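Cellulose biosynthesis protein BcsG (Salmonella typhimurium LT2, PDB 5OLT) is required for cellulose biosynthesis, this chain being its extramembrane, zinc-binding domain, which belongs to the alkaline phosphatase family. Local coordinates at residues Leu62-Cys67 with Thr212-Leu217; Ile66-Trp71 with Pro265-Ala270; Ser102-Ile107 with Leu157-Glu162; Met146-Gly151 with Tyr189-Val194; Met260-Pro265 with Ala294-Phe299. All blocks are in the same frame, centred on the assembly; numbering follows the deposited sequence. Where two conformers were deposited one is given.

Contact 1 (Leu62-Cys67 with Thr212-Leu217). With ZN (zinc ion), chain B.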
# COMPACT_ATOMS: atom_id res chain seq x y z
N LEU A 62 1.13 -1.30 -12.06
CA LEU A 62 2.41 -0.80 -11.48
C LEU A 62 2.12 -0.39 -10.05
O LEU A 62 1.29 0.51 -9.83
CB LEU A 62 2.90 0.40 -12.31
CG LEU A 62 4.08 1.16 -11.75
CD1 LEU A 62 5.31 0.28 -11.57
CD2 LEU A 62 4.39 2.35 -12.65
N VAL A 63 2.73 -1.07 -9.09
CA VAL A 63 2.54 -0.76 -7.67
C VAL A 63 3.78 -0.00 -7.19
O VAL A 63 4.91 -0.51 -7.29
CB VAL A 63 2.33 -2.05 -6.84
CG1 VAL A 63 2.23 -1.74 -5.35
CG2 VAL A 63 1.11 -2.78 -7.30
N ILE A 64 3.56 1.23 -6.71
CA ILE A 64 4.64 2.13 -6.32
C ILE A 64 4.61 2.20 -4.79
O ILE A 64 3.70 2.81 -4.20
CB ILE A 64 4.40 3.53 -6.96
CG1 ILE A 64 4.46 3.41 -8.50
CG2 ILE A 64 5.41 4.55 -6.44
CD1 ILE A 64 4.19 4.71 -9.22
N ASN A 65 5.57 1.52 -4.13
CA ASN A 65 5.57 1.33 -2.69
C ASN A 65 6.66 2.22 -2.10
O ASN A 65 7.84 2.04 -2.36
CB ASN A 65 5.81 -0.17 -2.44
CG ASN A 65 5.77 -0.55 -0.99
OD1 ASN A 65 4.86 -0.15 -0.22
ND2 ASN A 65 6.73 -1.36 -0.59
N ILE A 66 6.23 3.24 -1.36
CA ILE A 66 7.12 4.34 -0.96
C ILE A 66 7.45 4.28 0.51
O ILE A 66 6.55 4.32 1.35
CB ILE A 66 6.47 5.71 -1.27
CG1 ILE A 66 6.14 5.82 -2.78
CG2 ILE A 66 7.36 6.87 -0.79
CD1 ILE A 66 5.27 7.02 -3.13
N CYS A 67 8.74 4.19 0.82
CA CYS A 67 9.18 4.21 2.23
C CYS A 67 8.95 5.60 2.84
O CYS A 67 9.20 6.61 2.18
CB CYS A 67 10.67 3.81 2.28
SG CYS A 67 11.41 3.73 3.94
N THR A 212 4.12 -5.06 -11.86
CA THR A 212 5.41 -4.64 -11.35
C THR A 212 5.27 -4.13 -9.93
O THR A 212 4.39 -3.31 -9.63
CB THR A 212 5.98 -3.50 -12.25
OG1 THR A 212 6.15 -4.02 -13.55
CG2 THR A 212 7.31 -3.01 -11.74
N PHE A 213 6.17 -4.62 -9.06
CA PHE A 213 6.35 -4.10 -7.72
C PHE A 213 7.57 -3.20 -7.70
O PHE A 213 8.69 -3.65 -8.02
CB PHE A 213 6.54 -5.27 -6.74
CG PHE A 213 6.68 -4.84 -5.31
CD1 PHE A 213 5.56 -4.32 -4.64
CD2 PHE A 213 7.89 -4.94 -4.65
CE1 PHE A 213 5.68 -3.93 -3.30
CE2 PHE A 213 8.02 -4.52 -3.29
CZ PHE A 213 6.90 -4.00 -2.65
N PHE A 214 7.36 -1.94 -7.34
CA PHE A 214 8.43 -0.95 -7.36
C PHE A 214 8.59 -0.35 -5.96
O PHE A 214 7.63 0.24 -5.45
CB PHE A 214 8.06 0.15 -8.39
CG PHE A 214 9.01 1.34 -8.49
CD1 PHE A 214 10.37 1.29 -8.09
CD2 PHE A 214 8.52 2.55 -9.01
CE1 PHE A 214 11.20 2.40 -8.21
CE2 PHE A 214 9.37 3.66 -9.14
CZ PHE A 214 10.70 3.59 -8.74
N ASN A 215 9.76 -0.53 -5.33
CA ASN A 215 9.99 0.01 -3.99
C ASN A 215 10.96 1.19 -4.04
O ASN A 215 11.99 1.13 -4.70
CB ASN A 215 10.50 -1.08 -3.03
CG ASN A 215 10.65 -0.56 -1.63
OD1 ASN A 215 11.74 -0.17 -1.22
ND2 ASN A 215 9.54 -0.54 -0.87
N LEU A 216 10.57 2.28 -3.37
CA LEU A 216 11.26 3.57 -3.42
C LEU A 216 11.72 4.04 -2.05
O LEU A 216 10.90 4.16 -1.14
CB LEU A 216 10.32 4.69 -3.96
CG LEU A 216 9.84 4.55 -5.38
CD1 LEU A 216 8.74 3.52 -5.46
CD2 LEU A 216 9.33 5.90 -5.88
N LEU A 217 12.99 4.38 -1.95
CA LEU A 217 13.63 4.78 -0.71
C LEU A 217 14.01 6.28 -0.51
O LEU A 217 14.61 6.60 0.52
CB LEU A 217 14.97 3.95 -0.64
CG LEU A 217 15.53 3.64 0.73
CD1 LEU A 217 14.56 2.74 1.50
CD2 LEU A 217 16.89 2.98 0.60
ZN ZN B . 10.41 1.94 4.94
O HOH W 1 10.89 6.81 0.05
O HOH W 2 12.25 2.27 6.60
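The Phe214 ring meets Ile64 obliquely, its CD2 coming 4.2 Å from Ile64 CG1, while Leu216 CD1 of its own strand stands over the centre of one ring face. The same Leu216 CD1 presses on Ile64 CG2 at 3.6 Å. On the other side of the sheet the Phe213 and Asn65 side chains cross obliquely, Phe213 CE1 lying 3.9 Å from Asn65 CB. Strands 62-66 and 212-216 are parallel neighbours in the central sheet of the alkaline phosphatase-type fold. Leu62, Ile64 and Ile66 share a face with Thr212, Phe214 and Leu216, where helix 191-203 packs against Phe214 and Leu216; helix 102-110 packs over Val63, Asn65 and Phe213. The parallel ladder is regular in length, as in Asn65 N to Phe214 O at 2.8 Å, and its last rung joins Cys67 N to Leu216 O at 2.9 Å. A water donates to that same Leu216 O and to Cys67 O, so the end of the strand is tied twice. This anchored backbone presents Cys67 SG to the zinc ion at 2.3 Å, and Asn215 ND2 hydrogen-bonds OE2 of the ligand residue Glu266, which implies that both strands help shape the metal site.

Contact 2 (Ile66-Trp71 with Pro265-Ala270). With ZN (zinc ion), chain B.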
# COMPACT_ATOMS: atom_id res chain seq x y z
N ILE A 66 6.23 3.24 -1.36
CA ILE A 66 7.12 4.34 -0.96
C ILE A 66 7.45 4.28 0.51
O ILE A 66 6.55 4.32 1.35
CB ILE A 66 6.47 5.71 -1.27
CG1 ILE A 66 6.14 5.82 -2.78
CG2 ILE A 66 7.36 6.87 -0.79
CD1 ILE A 66 5.27 7.02 -3.13
N CYS A 67 8.74 4.19 0.82
CA CYS A 67 9.18 4.21 2.23
C CYS A 67 8.95 5.60 2.84
O CYS A 67 9.20 6.61 2.18
CB CYS A 67 10.67 3.81 2.28
SG CYS A 67 11.41 3.73 3.94
N SER A 68 8.52 5.63 4.11
CA SER A 68 8.61 6.86 4.92
C SER A 68 7.74 8.01 4.40
O SER A 68 8.22 9.15 4.27
CB SER A 68 10.08 7.30 5.09
OG SER A 68 10.82 6.27 5.75
N LEU A 69 6.45 7.73 4.18
CA LEU A 69 5.48 8.71 3.70
C LEU A 69 4.13 8.40 4.34
O LEU A 69 3.46 7.44 3.94
CB LEU A 69 5.40 8.64 2.16
CG LEU A 69 4.35 9.59 1.56
CD1 LEU A 69 4.68 11.03 1.88
CD2 LEU A 69 4.33 9.37 0.04
N SER A 70 3.72 9.25 5.28
CA SER A 70 2.34 9.19 5.84
C SER A 70 1.62 10.51 5.61
O SER A 70 2.25 11.52 5.25
CB SER A 70 2.40 8.92 7.34
OG SER A 70 2.97 10.05 8.01
N TRP A 71 0.31 10.52 5.84
CA TRP A 71 -0.40 11.80 5.78
C TRP A 71 0.17 12.81 6.74
O TRP A 71 0.24 14.00 6.39
CB TRP A 71 -1.89 11.64 6.02
CG TRP A 71 -2.66 11.10 4.84
CD1 TRP A 71 -3.42 9.95 4.80
CD2 TRP A 71 -2.85 11.72 3.55
NE1 TRP A 71 -4.04 9.80 3.58
CE2 TRP A 71 -3.70 10.86 2.78
CE3 TRP A 71 -2.36 12.90 2.95
CZ2 TRP A 71 -4.09 11.17 1.45
CZ3 TRP A 71 -2.70 13.17 1.62
CH2 TRP A 71 -3.56 12.31 0.88
N PRO A 265 2.20 3.80 0.28
CA PRO A 265 3.40 3.89 1.13
C PRO A 265 3.49 2.73 2.10
O PRO A 265 2.49 2.11 2.47
CB PRO A 265 3.21 5.19 1.90
CG PRO A 265 2.24 5.97 1.04
CD PRO A 265 1.30 4.95 0.47
N GLU A 266 4.73 2.44 2.49
CA GLU A 266 4.98 1.37 3.48
C GLU A 266 4.55 1.76 4.88
O GLU A 266 4.06 0.92 5.64
CB GLU A 266 6.49 1.15 3.61
CG GLU A 266 7.27 0.69 2.39
CD GLU A 266 8.75 0.74 2.69
OE1 GLU A 266 9.09 1.08 3.86
OE2 GLU A 266 9.57 0.48 1.80
N HIS A 267 4.83 3.02 5.25
CA HIS A 267 4.71 3.54 6.63
C HIS A 267 5.27 4.94 6.57
O HIS A 267 6.01 5.29 5.62
CB HIS A 267 5.59 2.71 7.65
CG HIS A 267 7.05 2.72 7.30
ND1 HIS A 267 7.87 3.79 7.59
CD2 HIS A 267 7.81 1.84 6.60
CE1 HIS A 267 9.07 3.58 7.06
NE2 HIS A 267 9.07 2.39 6.47
N GLY A 268 4.97 5.73 7.60
CA GLY A 268 5.48 7.08 7.66
C GLY A 268 6.93 7.20 8.08
O GLY A 268 7.54 6.28 8.62
N GLY A 269 7.48 8.40 7.87
CA GLY A 269 8.87 8.70 8.27
C GLY A 269 9.01 9.29 9.65
O GLY A 269 10.11 9.59 10.08
N ALA A 270 7.89 9.45 10.35
CA ALA A 270 7.88 10.01 11.71
C ALA A 270 8.50 11.43 11.66
O ALA A 270 9.25 11.83 12.55
CB ALA A 270 8.59 9.09 12.72
ZN ZN B . 10.41 1.94 4.94
O HOH W 3 4.96 9.50 9.88
O HOH W 2 12.25 2.27 6.60
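Cys67, Glu266 and His267 meet at the zinc ion. Glu266 OE1 binds the metal at 1.9 Å and His267 NE2 at 2.1 Å, alongside the Cys67 sulfur, Ser102 OG and a more distant water. Glu266 reaches it with an extended chain, its OE2 being held by Asn215.

Two backbone hydrogen bonds join the segments. Glu266 N donates to Ile66 O at 2.9 Å, from 44° above the carbonyl plane, and Leu69 N donates to His267 O at 2.9 Å. Within 265-270, His267 ND1 gives its N-H to Gly268 O at 2.7 Å, with the acceptor nearly in the ring plane, which helps fix the ring's rotation while NE2 binds the metal. Both segments are loops leaving the C-terminal ends of neighbouring parallel strands, 60-66 and 259-265, the end of the sheet where members of the alkaline phosphatase superfamily bind their metals.

Packing fills the rest. Pro265 CB lies 4.1 Å from Leu69 CB, the two side chains crossing, and Leu69 O is buried here with no hydrogen-bonding partner in the model. Ser70 CB rests on Gly268 CA at 3.6 Å, and Ser68 CB comes 3.7 Å from Gly269 CA, a closeness that the bare glycine backbone permits. A water bridges Ser70 OG and Ala270 N, while Asp73 accepts from both Gly269 N and Ser70 N.

Contact 3 (Ser102-Ile107 with Leu157-Glu162). With ZN (zinc ion), chain B.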
# COMPACT_ATOMS: atom_id res chain seq x y z
N SER A 102 9.88 -1.32 7.19
CA SER A 102 9.82 -1.52 5.75
C SER A 102 9.59 -2.96 5.32
O SER A 102 8.74 -3.22 4.46
CB SER A 102 11.13 -1.06 5.11
OG SER A 102 11.43 0.29 5.44
N GLY A 103 10.32 -3.90 5.93
CA GLY A 103 10.19 -5.31 5.53
C GLY A 103 8.79 -5.84 5.72
O GLY A 103 8.16 -6.33 4.77
N PRO A 104 8.25 -5.69 6.93
CA PRO A 104 6.88 -6.17 7.15
C PRO A 104 5.87 -5.43 6.28
O PRO A 104 4.89 -6.06 5.86
CB PRO A 104 6.63 -5.88 8.63
CG PRO A 104 7.93 -5.57 9.22
CD PRO A 104 8.95 -5.32 8.18
N ALA A 105 6.08 -4.14 6.00
CA ALA A 105 5.15 -3.43 5.13
C ALA A 105 5.10 -4.03 3.75
O ALA A 105 4.01 -4.19 3.17
CB ALA A 105 5.52 -1.96 5.03
N ALA A 106 6.27 -4.32 3.20
CA ALA A 106 6.33 -4.88 1.85
C ALA A 106 5.70 -6.27 1.82
O ALA A 106 4.95 -6.60 0.89
CB ALA A 106 7.76 -4.94 1.38
N ILE A 107 5.96 -7.10 2.85
CA ILE A 107 5.35 -8.41 2.89
C ILE A 107 3.82 -8.30 2.99
O ILE A 107 3.10 -9.03 2.31
CB ILE A 107 5.89 -9.23 4.09
CG1 ILE A 107 7.42 -9.41 3.98
CG2 ILE A 107 5.25 -10.63 4.10
CD1 ILE A 107 8.03 -9.88 5.30
N LEU A 157 15.58 -6.82 0.31
CA LEU A 157 15.35 -7.63 -0.89
C LEU A 157 15.15 -9.11 -0.53
O LEU A 157 14.29 -9.77 -1.09
CB LEU A 157 16.51 -7.45 -1.89
CG LEU A 157 16.44 -8.25 -3.21
CD1 LEU A 157 15.15 -7.96 -3.97
CD2 LEU A 157 17.67 -7.94 -4.07
N LYS A 158 15.94 -9.61 0.41
CA LYS A 158 15.75 -11.01 0.86
C LYS A 158 14.34 -11.23 1.44
O LYS A 158 13.71 -12.24 1.14
CB LYS A 158 16.84 -11.42 1.83
CG LYS A 158 18.19 -11.64 1.16
CD LYS A 158 19.26 -12.01 2.18
CE LYS A 158 20.60 -12.25 1.50
NZ LYS A 158 21.70 -12.34 2.51
N GLU A 159 13.83 -10.27 2.24
CA GLU A 159 12.47 -10.39 2.80
C GLU A 159 11.42 -10.37 1.69
O GLU A 159 10.47 -11.18 1.71
CB GLU A 159 12.18 -9.30 3.85
CG GLU A 159 13.08 -9.37 5.09
CD GLU A 159 12.41 -8.88 6.36
OE1 GLU A 159 11.27 -8.39 6.30
OE2 GLU A 159 13.02 -8.99 7.45
N VAL A 160 11.58 -9.48 0.71
CA VAL A 160 10.65 -9.42 -0.43
C VAL A 160 10.61 -10.76 -1.18
O VAL A 160 9.51 -11.21 -1.58
CB VAL A 160 11.05 -8.25 -1.38
CG1 VAL A 160 10.40 -8.35 -2.75
CG2 VAL A 160 10.72 -6.92 -0.72
N ARG A 161 11.78 -11.39 -1.39
CA ARG A 161 11.85 -12.70 -2.06
C ARG A 161 11.29 -13.83 -1.20
O ARG A 161 10.41 -14.58 -1.66
CB ARG A 161 13.30 -13.02 -2.47
CG ARG A 161 13.86 -12.04 -3.48
CD ARG A 161 14.93 -12.71 -4.32
NE ARG A 161 15.14 -11.93 -5.53
CZ ARG A 161 16.27 -11.30 -5.86
NH1 ARG A 161 17.34 -11.35 -5.07
NH2 ARG A 161 16.30 -10.61 -7.00
N GLU A 162 11.74 -13.91 0.06
CA GLU A 162 11.47 -15.08 0.90
C GLU A 162 10.11 -15.09 1.53
O GLU A 162 9.43 -16.12 1.59
CB GLU A 162 12.54 -15.22 1.99
CG GLU A 162 13.93 -15.55 1.45
CD GLU A 162 14.98 -15.76 2.54
OE1 GLU A 162 14.71 -15.52 3.74
OE2 GLU A 162 16.11 -16.17 2.19
ZN ZN B . 10.41 1.94 4.94
O HOH W 2 12.25 2.27 6.60
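Helix 102-110, which carries a zinc ligand in its first turn, leans on helix 156-162 through Gly103, Ala106 and Ile107 against Glu159 and Val160. The short segments run roughly parallel, 27° apart, with axes 9.2 Å from each other, and the interface is small. In one of its two modelled conformers, Glu159 spans the gap: CG lies beside the backbone N (chi1 -63°), the chain is extended beyond it, and OE1 arrives 3.4 Å from Gly103 CA. The glycine offers bare backbone there, so the carboxylate can sit directly against the helix. That oxygen is also hydrogen-bonded to Tyr123 OH. Ile107 crosses the glutamate at about a right angle, its CD1 tip 3.7 Å from Glu159 OE1.

Ser102 OG binds the zinc ion at 2.0 Å. In alkaline phosphatase relatives a metal-bound serine or threonine at the start of a helix is the nucleophile, and the position of Ser102 is consistent with that role. The N-terminal end of this helix would also favour negative charge: a citrate, probably from the crystallisation liquor, accepts a hydrogen bond from Gly103 N and is hydrogen-bonded to Ser102 OG.

Further down, the contact turns apolar, with Ala106 CB 4.1 Å from Val160 CG2. Val160 is the residue after Glu159, and Phe156 of the same helix touches both Ser102 and Ala106.

Contact 4 (Met146-Gly151 with Tyr189-Val194)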
# COMPACT_ATOMS: atom_id res chain seq x y z
N MET A 146 11.26 -3.99 -9.24
CA MET A 146 12.01 -2.81 -9.56
C MET A 146 12.26 -2.07 -8.27
O MET A 146 11.36 -2.01 -7.39
CB MET A 146 11.12 -1.96 -10.48
CG MET A 146 11.81 -0.81 -11.14
SD MET A 146 10.87 -0.35 -12.61
CE MET A 146 9.55 0.64 -11.95
N MET A 147 13.45 -1.46 -8.13
CA MET A 147 13.71 -0.62 -6.95
C MET A 147 14.55 0.57 -7.36
O MET A 147 15.26 0.52 -8.40
CB MET A 147 14.45 -1.39 -5.84
CG MET A 147 13.67 -2.58 -5.31
SD MET A 147 14.36 -3.30 -3.81
CE MET A 147 13.23 -4.69 -3.61
N ASP A 148 14.50 1.64 -6.56
CA ASP A 148 15.44 2.74 -6.78
C ASP A 148 16.66 2.61 -5.87
O ASP A 148 17.40 3.56 -5.67
CB ASP A 148 14.75 4.10 -6.68
CG ASP A 148 14.21 4.40 -5.31
OD1 ASP A 148 14.51 3.68 -4.36
OD2 ASP A 148 13.44 5.41 -5.20
N HIS A 149 16.88 1.40 -5.34
CA HIS A 149 18.00 1.14 -4.45
C HIS A 149 18.33 -0.34 -4.54
O HIS A 149 17.62 -1.10 -5.20
CB HIS A 149 17.61 1.55 -3.01
CG HIS A 149 16.50 0.75 -2.41
ND1 HIS A 149 15.15 0.93 -2.68
CD2 HIS A 149 16.57 -0.28 -1.53
CE1 HIS A 149 14.45 0.04 -1.98
NE2 HIS A 149 15.30 -0.69 -1.27
N ASN A 150 19.41 -0.77 -3.88
CA ASN A 150 19.83 -2.16 -4.09
C ASN A 150 19.17 -3.15 -3.14
O ASN A 150 19.41 -4.36 -3.28
CB ASN A 150 21.36 -2.27 -4.07
CG ASN A 150 21.97 -1.93 -2.71
OD1 ASN A 150 21.30 -2.01 -1.68
ND2 ASN A 150 23.26 -1.59 -2.69
N GLY A 151 18.36 -2.69 -2.17
CA GLY A 151 17.65 -3.64 -1.28
C GLY A 151 18.51 -4.36 -0.25
O GLY A 151 18.00 -5.24 0.43
N TYR A 189 18.61 5.74 -6.79
CA TYR A 189 18.55 6.19 -8.17
C TYR A 189 17.39 7.16 -8.38
O TYR A 189 16.37 7.09 -7.67
CB TYR A 189 18.39 4.99 -9.10
CG TYR A 189 19.56 4.07 -8.96
CD1 TYR A 189 20.83 4.47 -9.38
CD2 TYR A 189 19.41 2.80 -8.38
CE1 TYR A 189 21.93 3.65 -9.21
CE2 TYR A 189 20.52 1.95 -8.22
CZ TYR A 189 21.77 2.39 -8.64
OH TYR A 189 22.84 1.54 -8.50
N ASP A 190 17.50 7.99 -9.41
CA ASP A 190 16.43 8.91 -9.74
C ASP A 190 15.17 8.14 -10.13
O ASP A 190 15.20 7.26 -11.03
CB ASP A 190 16.83 9.79 -10.92
CG ASP A 190 15.80 10.82 -11.18
OD1 ASP A 190 15.74 11.81 -10.43
OD2 ASP A 190 15.02 10.61 -12.12
N ASP A 191 14.05 8.52 -9.53
CA ASP A 191 12.82 7.74 -9.74
C ASP A 191 12.23 7.92 -11.12
O ASP A 191 11.68 6.96 -11.69
CB ASP A 191 11.80 8.06 -8.67
CG ASP A 191 12.25 7.54 -7.33
OD1 ASP A 191 12.59 6.31 -7.30
OD2 ASP A 191 12.37 8.34 -6.35
N LEU A 192 12.31 9.14 -11.68
CA LEU A 192 11.82 9.33 -13.03
C LEU A 192 12.63 8.49 -14.00
O LEU A 192 12.05 7.93 -14.94
CB LEU A 192 11.83 10.80 -13.40
CG LEU A 192 11.24 11.21 -14.75
CD1 LEU A 192 9.81 10.66 -14.89
CD2 LEU A 192 11.31 12.73 -14.91
N ALA A 193 13.95 8.38 -13.78
CA ALA A 193 14.77 7.52 -14.66
C ALA A 193 14.39 6.05 -14.55
O ALA A 193 14.29 5.35 -15.56
CB ALA A 193 16.24 7.71 -14.36
N VAL A 194 14.14 5.57 -13.32
CA VAL A 194 13.70 4.20 -13.12
C VAL A 194 12.36 3.97 -13.84
O VAL A 194 12.17 2.95 -14.52
CB VAL A 194 13.54 3.88 -11.61
CG1 VAL A 194 12.92 2.51 -11.41
CG2 VAL A 194 14.88 3.92 -10.90
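Asp148 and Asp191 bring their carboxylates together, with Asp148 OD2 only 2.4 Å from Asp191 OD1. Two carboxylate oxygens so close suggest that one of the acids is probably protonated, although the exact length is doubtful. The two groups cross with their planes 34° apart. Beside them, Tyr189 N donates to Asp148 O at 2.7 Å, the N-H...O angle being 156°, and Tyr189 CD2 lies 3.5 Å from that same carbonyl oxygen. Met146 and Val194 slide past each other in opposite directions, Met146 CG lying 3.5 Å from Val194 CG1; the methionine was modelled in two conformers, so its sulfur end is less certain.

The contact joins the C-terminal end of strand 142-147, outermost in the central sheet, and the loop after it to the N-terminal turn of helix 191-203. That turn would be expected to favour the acidic pair electrostatically.

Further out, two groups hold Asp148 in place: its OD1 is gripped by Leu217 N as well as by His149 ND1, the latter at 3.3 Å with the oxygen close to the imidazole plane. Asp190 caps the helix that carries Asp191: its OD2 uses the anti lone pair to accept from Ala193 N at 3.0 Å. Gln173 NE2 bonds both Met147 O and His149 O, tying down the loop after the strand; the His149 side chain is about 8 Å from the zinc ion.

Contact 5 (Met260-Pro265 with Ala294-Phe299)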
# COMPACT_ATOMS: atom_id res chain seq x y z
N MET A 260 -2.73 0.50 -14.77
CA MET A 260 -3.30 0.75 -13.45
C MET A 260 -2.14 1.03 -12.53
O MET A 260 -1.30 0.16 -12.33
CB MET A 260 -4.09 -0.47 -12.97
CG MET A 260 -4.69 -0.29 -11.58
SD MET A 260 -5.60 -1.77 -11.13
CE MET A 260 -6.22 -1.33 -9.51
N VAL A 261 -2.08 2.24 -11.98
CA VAL A 261 -1.00 2.65 -11.05
C VAL A 261 -1.57 2.71 -9.65
O VAL A 261 -2.61 3.33 -9.42
CB VAL A 261 -0.38 4.00 -11.44
CG1 VAL A 261 0.67 4.40 -10.40
CG2 VAL A 261 0.25 3.89 -12.83
N VAL A 262 -0.94 2.00 -8.72
CA VAL A 262 -1.32 2.02 -7.31
C VAL A 262 -0.14 2.60 -6.54
O VAL A 262 0.97 2.06 -6.64
CB VAL A 262 -1.63 0.62 -6.77
CG1 VAL A 262 -1.98 0.71 -5.27
CG2 VAL A 262 -2.75 0.00 -7.58
N VAL A 263 -0.37 3.69 -5.82
CA VAL A 263 0.66 4.26 -4.96
C VAL A 263 0.29 3.87 -3.54
O VAL A 263 -0.82 4.22 -3.09
CB VAL A 263 0.70 5.79 -5.10
CG1 VAL A 263 1.64 6.40 -4.04
CG2 VAL A 263 1.17 6.13 -6.49
N VAL A 264 1.18 3.19 -2.81
CA VAL A 264 0.85 2.78 -1.43
C VAL A 264 2.12 2.82 -0.61
O VAL A 264 3.07 2.04 -0.82
CB VAL A 264 0.18 1.39 -1.41
CG1 VAL A 264 0.95 0.40 -2.27
CG2 VAL A 264 -0.09 0.86 0.01
N PRO A 265 2.20 3.80 0.28
CA PRO A 265 3.40 3.89 1.13
C PRO A 265 3.49 2.73 2.10
O PRO A 265 2.49 2.11 2.47
CB PRO A 265 3.21 5.19 1.90
CG PRO A 265 2.24 5.97 1.04
CD PRO A 265 1.30 4.95 0.47
N ALA A 294 -2.65 6.41 0.13
CA ALA A 294 -2.69 5.45 -0.94
C ALA A 294 -3.64 5.95 -2.03
O ALA A 294 -4.71 6.51 -1.75
CB ALA A 294 -3.17 4.11 -0.40
N GLY A 295 -3.24 5.76 -3.28
CA GLY A 295 -4.03 6.25 -4.41
C GLY A 295 -3.97 5.31 -5.58
O GLY A 295 -3.02 4.52 -5.74
N VAL A 296 -4.97 5.41 -6.45
CA VAL A 296 -5.02 4.60 -7.66
C VAL A 296 -5.33 5.53 -8.81
O VAL A 296 -6.17 6.42 -8.68
CB VAL A 296 -6.12 3.52 -7.55
CG1 VAL A 296 -6.15 2.62 -8.79
CG2 VAL A 296 -5.92 2.65 -6.30
N LYS A 297 -4.64 5.32 -9.92
CA LYS A 297 -4.92 6.07 -11.15
C LYS A 297 -4.93 5.10 -12.31
O LYS A 297 -4.04 4.25 -12.43
CB LYS A 297 -3.84 7.14 -11.40
CG LYS A 297 -4.17 8.14 -12.51
CD LYS A 297 -3.20 9.33 -12.49
CE LYS A 297 -3.43 10.25 -13.69
NZ LYS A 297 -4.79 10.84 -13.75
N PHE A 298 -5.92 5.24 -13.18
CA PHE A 298 -5.97 4.43 -14.42
C PHE A 298 -5.60 5.29 -15.63
O PHE A 298 -6.03 6.46 -15.73
CB PHE A 298 -7.37 3.86 -14.63
CG PHE A 298 -7.82 2.91 -13.54
CD1 PHE A 298 -7.55 1.53 -13.65
CD2 PHE A 298 -8.53 3.38 -12.43
CE1 PHE A 298 -7.98 0.65 -12.65
CE2 PHE A 298 -8.94 2.51 -11.43
CZ PHE A 298 -8.69 1.14 -11.55
N PHE A 299 -4.78 4.73 -16.50
CA PHE A 299 -4.33 5.41 -17.71
C PHE A 299 -4.81 4.60 -18.90
O PHE A 299 -4.92 3.35 -18.82
CB PHE A 299 -2.81 5.48 -17.76
CG PHE A 299 -2.22 6.33 -16.67
CD1 PHE A 299 -1.97 5.80 -15.40
CD2 PHE A 299 -1.93 7.66 -16.91
CE1 PHE A 299 -1.42 6.58 -14.39
CE2 PHE A 299 -1.40 8.45 -15.89
CZ PHE A 299 -1.14 7.90 -14.65
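Val261 O is approached twice from the facing strand: Lys297 N donates to it at 2.9 Å, and Val296 CA lies 3.2 Å from it in a CA-H...O contact. The return bond, Val261 N to Lys297 O at 2.8 Å, is nearly straight (173°), making Val261 and Lys297 a hydrogen-bonded antiparallel pair. Val263 and Gly295 form the next such pair, closed by Val263 N to Gly295 O at 2.8 Å and its reciprocal bond.

Side chains pack on both faces. Met260, fully extended with CG anti to the backbone N (chi1 179°), lies side by side with Phe298; its CG is 3.6 Å from Phe298 CE1 and its sulfur makes an oblique Met-aromatic contact with the ring. Its methyl also reaches Val296 CG1. Val261, on the other face, meets Phe299 CE1 through CG2 at 3.5 Å, the two side chains crossing obliquely.

Here the central sheet changes direction: strand 259-265 runs parallel to 60-66 on one side, whereas 291-299 runs antiparallel to it. Helix 234-255 packs on Val261 and Phe299, with Phe249 edge-to-face on Phe299 and Leu252 against both, while Ile90 and Phe95 of strand 90-96 touch Val296 and Ala294, respectively, from the next place in the sheet.

All five contacts are largely buried. Contacts 1 and 5 are the sheet itself, joined because strand 60-66 lies between 210-216 and 259-265; contact 1 is a parallel pair, contact 5 an antiparallel one. Contact 2 follows strands 60-66 and 259-265 past their ends, sharing Ile66 and Cys67 with contact 1 and Pro265 with contact 5, and adds metal ligands to a few backbone bonds. Contact 3 brings the fourth protein ligand from a helix, yet its own interface is thin and lacks hydrogen bonds. Contact 4, its centre about 18 Å from the centre of the chain, works at the outermost strand, 142-147, a neighbour of 210-216, with a close acid pair.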